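PDB 3QXZ: enoyl-CoA hydratase/isomerase from Mycobacterium abscessus, which probably hydrates or isomerises the double bond of enoyl-CoA thioesters, as a member of the crotonase-like enoyl-CoA hydratase/isomerase family. Local coordinates for the interface of chains A and B. Coordinates in Å, arbitrary orientation; residue numbers count along the deposited sequence, not the author numbering. Chains: chain A/B, enoyl-CoA hydratase/isomerase.

The interface of chains A and B. Residues chain A 121-123, 178-179, 181; chain B 156-158, 160-161.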
loop_
_atom_site.group_PDB
_atom_site.type_symbol
_atom_site.label_atom_id
_atom_site.label_comp_id
_atom_site.label_asym_id
_atom_site.label_seq_id
_atom_site.Cartn_x
_atom_site.Cartn_y
_atom_site.Cartn_z
ATOM N N ASP A 121 -13.451 -6.066 -4.959
ATOM C CA ASP A 121 -12.130 -6.698 -4.852
ATOM C C ASP A 121 -11.204 -6.275 -5.977
ATOM O O ASP A 121 -9.998 -6.075 -5.775
ATOM C CB ASP A 121 -12.302 -8.213 -4.866
ATOM C CG ASP A 121 -13.196 -8.696 -3.764
ATOM O OD1 ASP A 121 -12.924 -8.335 -2.593
ATOM O OD2 ASP A 121 -14.178 -9.417 -4.054
ATOM N N ILE A 122 -11.788 -6.161 -7.162
ATOM C CA ILE A 122 -11.043 -6.009 -8.411
ATOM C C ILE A 122 -11.764 -4.945 -9.242
ATOM O O ILE A 122 -13.003 -4.915 -9.283
ATOM C CB ILE A 122 -11.012 -7.361 -9.156
ATOM C CG1 ILE A 122 -10.241 -8.414 -8.330
ATOM C CG2 ILE A 122 -10.450 -7.211 -10.609
ATOM C CD1 ILE A 122 -10.549 -9.904 -8.712
ATOM N N ARG A 123 -11.000 -4.055 -9.872
ATOM C CA ARG A 123 -11.548 -3.015 -10.756
ATOM C C ARG A 123 -10.870 -3.056 -12.118
ATOM O O ARG A 123 -9.644 -3.094 -12.216
ATOM C CB ARG A 123 -11.353 -1.613 -10.155
ATOM C CG ARG A 123 -12.455 -1.202 -9.186
ATOM C CD ARG A 123 -12.082 0.021 -8.315
ATOM N NE ARG A 123 -10.933 -0.299 -7.468
ATOM C CZ ARG A 123 -10.977 -1.119 -6.430
ATOM N NH1 ARG A 123 -12.128 -1.649 -6.006
ATOM N NH2 ARG A 123 -9.846 -1.433 -5.834
ATOM N N GLY A 178 -2.203 1.401 -8.304
ATOM C CA GLY A 178 -2.779 0.281 -7.581
ATOM C C GLY A 178 -4.259 0.394 -7.278
ATOM O O GLY A 178 -4.831 -0.520 -6.665
ATOM N N LEU A 179 -4.901 1.481 -7.704
ATOM C CA LEU A 179 -6.346 1.633 -7.492
ATOM C C LEU A 179 -7.127 0.610 -8.312
ATOM O O LEU A 179 -8.151 0.074 -7.864
ATOM C CB LEU A 179 -6.769 3.066 -7.851
ATOM C CG LEU A 179 -8.228 3.463 -7.563
ATOM C CD1 LEU A 179 -8.333 4.957 -7.268
ATOM C CD2 LEU A 179 -9.219 3.071 -8.674
ATOM N N ASN A 181 -6.983 -2.707 -11.350
ATOM C CA ASN A 181 -6.227 -3.866 -11.786
ATOM C C ASN A 181 -5.786 -3.780 -13.228
ATOM O O ASN A 181 -4.728 -4.290 -13.592
ATOM C CB ASN A 181 -7.044 -5.142 -11.539
ATOM C CG ASN A 181 -7.364 -5.323 -10.085
ATOM O OD1 ASN A 181 -8.219 -4.629 -9.523
ATOM N ND2 ASN A 181 -6.642 -6.247 -9.451
ATOM N N THR B 156 -4.789 -3.719 -1.808
ATOM C CA THR B 156 -5.794 -4.786 -1.691
ATOM C C THR B 156 -6.296 -5.313 -3.026
ATOM O O THR B 156 -6.715 -6.476 -3.097
ATOM C CB THR B 156 -7.008 -4.388 -0.840
ATOM O OG1 THR B 156 -7.627 -3.259 -1.437
ATOM C CG2 THR B 156 -6.600 -4.066 0.578
ATOM N N ALA B 157 -6.289 -4.486 -4.073
ATOM C CA ALA B 157 -6.894 -4.907 -5.346
ATOM C C ALA B 157 -5.992 -5.874 -6.097
ATOM O O ALA B 157 -6.458 -6.927 -6.560
ATOM C CB ALA B 157 -7.220 -3.720 -6.229
ATOM N N VAL B 158 -4.707 -5.541 -6.198
ATOM C CA VAL B 158 -3.782 -6.477 -6.833
ATOM C C VAL B 158 -3.718 -7.750 -5.953
ATOM O O VAL B 158 -3.674 -8.869 -6.476
ATOM C CB VAL B 158 -2.404 -5.834 -7.048
ATOM C CG1 VAL B 158 -1.424 -6.873 -7.606
ATOM C CG2 VAL B 158 -2.502 -4.602 -7.997
ATOM N N ALA B 160 -6.120 -9.039 -4.019
ATOM C CA ALA B 160 -7.337 -9.816 -4.239
ATOM C C ALA B 160 -7.308 -10.527 -5.580
ATOM O O ALA B 160 -7.712 -11.684 -5.694
ATOM C CB ALA B 160 -8.563 -8.909 -4.142
ATOM N N GLU B 161 -6.843 -9.863 -6.622
ATOM C CA GLU B 161 -6.766 -10.530 -7.910
ATOM C C GLU B 161 -5.841 -11.743 -7.837
ATOM O O GLU B 161 -6.216 -12.848 -8.261
ATOM C CB GLU B 161 -6.324 -9.541 -9.001
ATOM C CG GLU B 161 -6.139 -10.184 -10.376
ATOM C CD GLU B 161 -5.424 -9.279 -11.361
ATOM O OE1 GLU B 161 -5.284 -8.072 -11.110
ATOM O OE2 GLU B 161 -4.973 -9.782 -12.418
HETATM O O HOH W 1 -4.004 -2.828 -5.200
HETATM O O HOH W 2 -9.535 -4.077 -3.458
#
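B:Ala157 and B:Ala160, three residues apart on helix 151-165, pack with B:Glu161 against A:Asp121, A:Ile122 and A:Arg123 of chain A, where strand 122-126 begins. The methyl CB of B:Ala160 meets the CB methylene of A:Asp121 at 3.9 Å, and the tip of A:Ile122, CD1, lies against the backbone CA of B:Glu161, also at 3.9 Å. The methyl of B:Ala157 touches two polar groups of chain A, with A:Arg123 NH2 3.5 Å from its CB and the amide oxygen OD1 of A:Asn181 also near. A:Arg123 is bent at chi3 (-63°) and turns back within its own chain, where NE and NH2 both donate side-on to the carbonyl oxygen of A:Leu179, which lies in the guanidinium plane.

Farther out, A:Asn181 carries the direct polar link. A:Asn181 ND2 donates to the carboxylate oxygen OE1 of B:Glu161 at 2.8 Å, reaching the anti side, and to the helix carbonyl O of B:Ala157 at 3.0 Å, from well above that carbonyl plane. The side chains of A:Asn181 and B:Glu161 run past each other in opposite directions, with their amide and carboxylate planes 55° apart. OD1 accepts the backbone N-H of A:Arg123, which helps fix the amide flip and aim ND2 across the interface.

At the rim two waters bridge the chains: one joins A:Asp121 O to the hydroxyl OG1 of B:Thr156, the other A:Gly178 O to the helix amide of B:Val158. The patch belongs to a subunit contact of the deposited trimer, an assembly that fits the crotonase family. In the second bridge, B:Val158 N points almost straight at its water, 3.0 Å from the water oxygen.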